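Local structure of McyG protein (4R0M) at residues F493-R504 / P515-R523. The protein binds phenylalanyl-adenylate in the adenylation domain of a microcystin synthetase and probably activates an acid substrate as its adenylate. Numbering follows the deposited sequence.
Sequences FEQGIKVVRKIR and PAYVIPLER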
loop_
_atom_site.group_PDB
_atom_site.type_symbol
_atom_site.label_atom_id
_atom_site.label_comp_id
_atom_site.label_asym_id
_atom_site.label_seq_id
_atom_site.Cartn_x
_atom_site.Cartn_y
_atom_site.Cartn_z
ATOM N N PHE A 493 15.286 -23.873 -2.275
ATOM C CA PHE A 493 16.578 -23.459 -2.830
ATOM C C PHE A 493 17.742 -24.113 -2.062
ATOM O O PHE A 493 17.590 -24.439 -0.885
ATOM C CB PHE A 493 16.697 -21.922 -2.861
ATOM C CG PHE A 493 16.654 -21.269 -1.505
ATOM C CD1 PHE A 493 15.438 -20.929 -0.916
ATOM C CD2 PHE A 493 17.832 -20.969 -0.825
ATOM C CE1 PHE A 493 15.398 -20.321 0.331
ATOM C CE2 PHE A 493 17.797 -20.360 0.422
ATOM C CZ PHE A 493 16.579 -20.038 1.000
ATOM N N GLU A 494 18.898 -24.312 -2.702
ATOM C CA GLU A 494 19.180 -23.851 -4.065
ATOM C C GLU A 494 18.972 -24.926 -5.134
ATOM O O GLU A 494 19.932 -25.441 -5.716
ATOM C CB GLU A 494 20.596 -23.261 -4.153
ATOM C CG GLU A 494 20.783 -21.924 -3.443
ATOM C CD GLU A 494 20.082 -20.764 -4.138
ATOM O OE1 GLU A 494 20.047 -20.735 -5.387
ATOM O OE2 GLU A 494 19.573 -19.870 -3.427
ATOM N N GLN A 495 17.707 -25.260 -5.375
ATOM C CA GLN A 495 17.315 -26.045 -6.539
ATOM C C GLN A 495 16.997 -25.078 -7.681
ATOM O O GLN A 495 16.882 -25.477 -8.844
ATOM C CB GLN A 495 16.100 -26.922 -6.216
ATOM C CG GLN A 495 15.863 -28.062 -7.201
ATOM C CD GLN A 495 14.594 -28.848 -6.916
ATOM O OE1 GLN A 495 13.717 -28.400 -6.175
ATOM N NE2 GLN A 495 14.488 -30.029 -7.515
ATOM N N GLY A 496 16.872 -23.799 -7.332
ATOM C CA GLY A 496 16.583 -22.740 -8.291
ATOM C C GLY A 496 17.808 -22.217 -9.014
ATOM O O GLY A 496 18.013 -21.005 -9.108
ATOM N N ILE A 497 18.625 -23.135 -9.522
ATOM C CA ILE A 497 19.773 -22.782 -10.352
ATOM C C ILE A 497 19.395 -22.985 -11.816
ATOM O O ILE A 497 19.850 -22.246 -12.694
ATOM C CB ILE A 497 21.023 -23.634 -10.018
ATOM C CG1 ILE A 497 21.169 -23.861 -8.500
ATOM C CG2 ILE A 497 22.274 -23.013 -10.629
ATOM C CD1 ILE A 497 21.592 -22.646 -7.694
ATOM N N LYS A 498 18.555 -23.989 -12.062
ATOM C CA LYS A 498 18.062 -24.306 -13.403
ATOM C C LYS A 498 17.221 -23.162 -13.963
ATOM O O LYS A 498 17.221 -22.917 -15.172
ATOM C CB LYS A 498 17.233 -25.594 -13.385
ATOM C CG LYS A 498 17.970 -26.826 -12.876
ATOM C CD LYS A 498 17.024 -28.011 -12.731
ATOM C CE LYS A 498 17.695 -29.194 -12.047
ATOM N NZ LYS A 498 18.734 -29.839 -12.899
ATOM N N VAL A 499 16.515 -22.467 -13.073
ATOM C CA VAL A 499 15.637 -21.360 -13.464
ATOM C C VAL A 499 16.399 -20.087 -13.838
ATOM O O VAL A 499 15.899 -19.282 -14.623
ATOM C CB VAL A 499 14.544 -21.057 -12.406
ATOM C CG1 VAL A 499 13.520 -22.183 -12.356
ATOM C CG2 VAL A 499 15.149 -20.824 -11.031
ATOM N N VAL A 500 17.600 -19.916 -13.282
ATOM C CA VAL A 500 18.473 -18.784 -13.620
ATOM C C VAL A 500 18.717 -18.734 -15.130
ATOM O O VAL A 500 18.510 -17.698 -15.769
ATOM C CB VAL A 500 19.825 -18.852 -12.869
ATOM C CG1 VAL A 500 20.775 -17.763 -13.349
ATOM C CG2 VAL A 500 19.613 -18.747 -11.366
ATOM N N ARG A 501 19.141 -19.869 -15.684
ATOM C CA ARG A 501 19.357 -20.014 -17.119
ATOM C C ARG A 501 18.050 -19.800 -17.884
ATOM O O ARG A 501 18.024 -19.131 -18.918
ATOM C CB ARG A 501 19.931 -21.401 -17.424
ATOM C CG ARG A 501 20.703 -21.487 -18.732
ATOM C CD ARG A 501 21.091 -22.920 -19.079
ATOM N NE ARG A 501 22.095 -23.492 -18.176
ATOM C CZ ARG A 501 23.403 -23.247 -18.239
ATOM N NH1 ARG A 501 23.896 -22.421 -19.154
ATOM N NH2 ARG A 501 24.226 -23.825 -17.375
ATOM N N LYS A 502 16.968 -20.361 -17.348
ATOM C CA LYS A 502 15.641 -20.262 -17.948
ATOM C C LYS A 502 15.117 -18.825 -17.974
ATOM O O LYS A 502 14.378 -18.450 -18.886
ATOM C CB LYS A 502 14.667 -21.169 -17.198
ATOM C CG LYS A 502 13.598 -21.804 -18.074
ATOM C CD LYS A 502 13.041 -23.071 -17.436
ATOM C CE LYS A 502 14.039 -24.220 -17.501
ATOM N NZ LYS A 502 13.616 -25.385 -16.676
ATOM N N ILE A 503 15.508 -18.028 -16.981
ATOM C CA ILE A 503 15.122 -16.616 -16.906
ATOM C C ILE A 503 15.839 -15.787 -17.974
ATOM O O ILE A 503 15.201 -15.027 -18.705
ATOM C CB ILE A 503 15.345 -16.025 -15.488
ATOM C CG1 ILE A 503 14.338 -16.621 -14.501
ATOM C CG2 ILE A 503 15.209 -14.506 -15.497
ATOM C CD1 ILE A 503 14.717 -16.468 -13.042
ATOM N N ARG A 504 17.159 -15.950 -18.068
ATOM C CA ARG A 504 17.974 -15.201 -19.028
ATOM C C ARG A 504 17.505 -15.380 -20.473
ATOM O O ARG A 504 17.349 -14.396 -21.199
ATOM C CB ARG A 504 19.452 -15.582 -18.905
ATOM C CG ARG A 504 20.405 -14.526 -19.448
ATOM C CD ARG A 504 21.853 -14.998 -19.465
ATOM N NE ARG A 504 22.274 -15.639 -18.216
ATOM C CZ ARG A 504 22.684 -14.991 -17.128
ATOM N NH1 ARG A 504 22.730 -13.666 -17.105
ATOM N NH2 ARG A 504 23.047 -15.677 -16.053
ATOM N N PRO A 515 19.524 -10.108 -19.117
ATOM C CA PRO A 515 20.008 -9.739 -17.789
ATOM C C PRO A 515 21.481 -10.104 -17.619
ATOM O O PRO A 515 21.882 -11.227 -17.944
ATOM C CB PRO A 515 19.140 -10.578 -16.844
ATOM C CG PRO A 515 18.642 -11.711 -17.671
ATOM C CD PRO A 515 18.499 -11.168 -19.060
ATOM N N ALA A 516 22.277 -9.155 -17.131
ATOM C CA ALA A 516 23.683 -9.412 -16.831
ATOM C C ALA A 516 23.808 -10.372 -15.649
ATOM O O ALA A 516 24.615 -11.305 -15.682
ATOM C CB ALA A 516 24.419 -8.112 -16.554
ATOM N N TYR A 517 22.992 -10.144 -14.619
ATOM C CA TYR A 517 22.964 -11.005 -13.437
ATOM C C TYR A 517 21.540 -11.404 -13.066
ATOM O O TYR A 517 20.618 -10.589 -13.140
ATOM C CB TYR A 517 23.631 -10.314 -12.243
ATOM C CG TYR A 517 25.048 -9.848 -12.496
ATOM C CD1 TYR A 517 26.124 -10.730 -12.378
ATOM C CD2 TYR A 517 25.314 -8.524 -12.849
ATOM C CE1 TYR A 517 27.425 -10.305 -12.608
ATOM C CE2 TYR A 517 26.610 -8.089 -13.079
ATOM C CZ TYR A 517 27.661 -8.984 -12.956
ATOM O OH TYR A 517 28.948 -8.558 -13.185
ATOM N N VAL A 518 21.372 -12.665 -12.678
ATOM C CA VAL A 518 20.093 -13.172 -12.186
ATOM C C VAL A 518 20.327 -13.823 -10.827
ATOM O O VAL A 518 20.930 -14.895 -10.736
ATOM C CB VAL A 518 19.440 -14.180 -13.162
ATOM C CG1 VAL A 518 18.088 -14.640 -12.638
ATOM C CG2 VAL A 518 19.278 -13.571 -14.547
ATOM N N ILE A 519 19.843 -13.167 -9.774
ATOM C CA ILE A 519 20.136 -13.575 -8.400
ATOM C C ILE A 519 18.911 -14.136 -7.669
ATOM O O ILE A 519 17.940 -13.412 -7.425
ATOM C CB ILE A 519 20.726 -12.409 -7.576
ATOM C CG1 ILE A 519 21.799 -11.662 -8.379
ATOM C CG2 ILE A 519 21.280 -12.926 -6.253
ATOM C CD1 ILE A 519 21.913 -10.190 -8.045
ATOM N N PRO A 520 18.956 -15.436 -7.316
ATOM C CA PRO A 520 17.944 -16.051 -6.460
ATOM C C PRO A 520 18.029 -15.502 -5.042
ATOM O O PRO A 520 19.124 -15.202 -4.554
ATOM C CB PRO A 520 18.327 -17.536 -6.467
ATOM C CG PRO A 520 19.173 -17.718 -7.680
ATOM C CD PRO A 520 19.921 -16.429 -7.816
ATOM N N LEU A 521 16.877 -15.366 -4.394
ATOM C CA LEU A 521 16.818 -14.835 -3.039
ATOM C C LEU A 521 15.840 -15.582 -2.148
ATOM O O LEU A 521 14.781 -16.027 -2.598
ATOM C CB LEU A 521 16.470 -13.346 -3.057
ATOM C CG LEU A 521 17.644 -12.369 -3.055
ATOM C CD1 LEU A 521 17.159 -10.965 -3.378
ATOM C CD2 LEU A 521 18.368 -12.393 -1.714
ATOM N N GLU A 522 16.217 -15.724 -0.881
ATOM C CA GLU A 522 15.316 -16.242 0.143
ATOM C C GLU A 522 14.180 -15.246 0.347
ATOM O O GLU A 522 14.409 -14.034 0.407
ATOM C CB GLU A 522 16.056 -16.522 1.464
ATOM C CG GLU A 522 17.235 -15.605 1.771
ATOM C CD GLU A 522 18.515 -16.007 1.047
ATOM O OE1 GLU A 522 19.031 -15.182 0.261
ATOM O OE2 GLU A 522 19.003 -17.143 1.257
ATOM N N ARG A 523 12.960 -15.774 0.434
ATOM C CA ARG A 523 11.735 -14.968 0.505
ATOM C C ARG A 523 11.796 -13.888 1.580
ATOM O O ARG A 523 11.323 -12.772 1.368
ATOM C CB ARG A 523 10.507 -15.861 0.732
ATOM C CG ARG A 523 10.368 -17.015 -0.252
ATOM C CD ARG A 523 9.063 -17.782 -0.079
ATOM N NE ARG A 523 8.875 -18.301 1.278
ATOM C CZ ARG A 523 7.929 -17.892 2.122
ATOM N NH1 ARG A 523 7.059 -16.955 1.761
ATOM N NH2 ARG A 523 7.846 -18.427 3.333
#
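In the beta-alpha-beta unit formed by strand 479-486, helix 498-511 and strand 517-520, part of the small C-terminal subdomain of the adenylation fold, Val500 and Ile503 of the helix lie against Val518 of the second strand, parallel to the first. The axes of 498-504 and 517-520 come within 8.8 Å and run at 143°, closer to antiparallel than to parallel. Val518 is the apolar centre: its CB meets Val500 CG1 at 3.8 Å, while its CG1 touches Ile503 CD1 at 3.9 Å. With CG1 anti to the backbone N (chi1 174°), Val500 sends its other methyl, CG2, to Pro520 CG, 3.9 Å away. Phe486 of the neighbouring strand also packs on Ile503 and Val518. Toward the C-terminal end of 493-504, Arg504 lays its CG beside Pro515 CG, and a bend at chi3 (-47°) brings the guanidinium over to the carbonyls of 515-516, Pro515 O at its edge and in plane, Val518 CG2 over one face. Arg504 NH1 donates two weak hydrogen bonds, to Pro515 O at 2.7 Å and to Ala516 O at 3.3 Å. A leucine in place of Arg504 would probably leave both carbonyls without this donor and 515-516 less firmly held to the helix. At the other end Arg551 forms a salt bridge with Glu522 OE1, and the Phe493 ring stands almost perpendicular to the Glu522 carboxylate, with Phe493 CZ 3.6 Å from Glu522 CB.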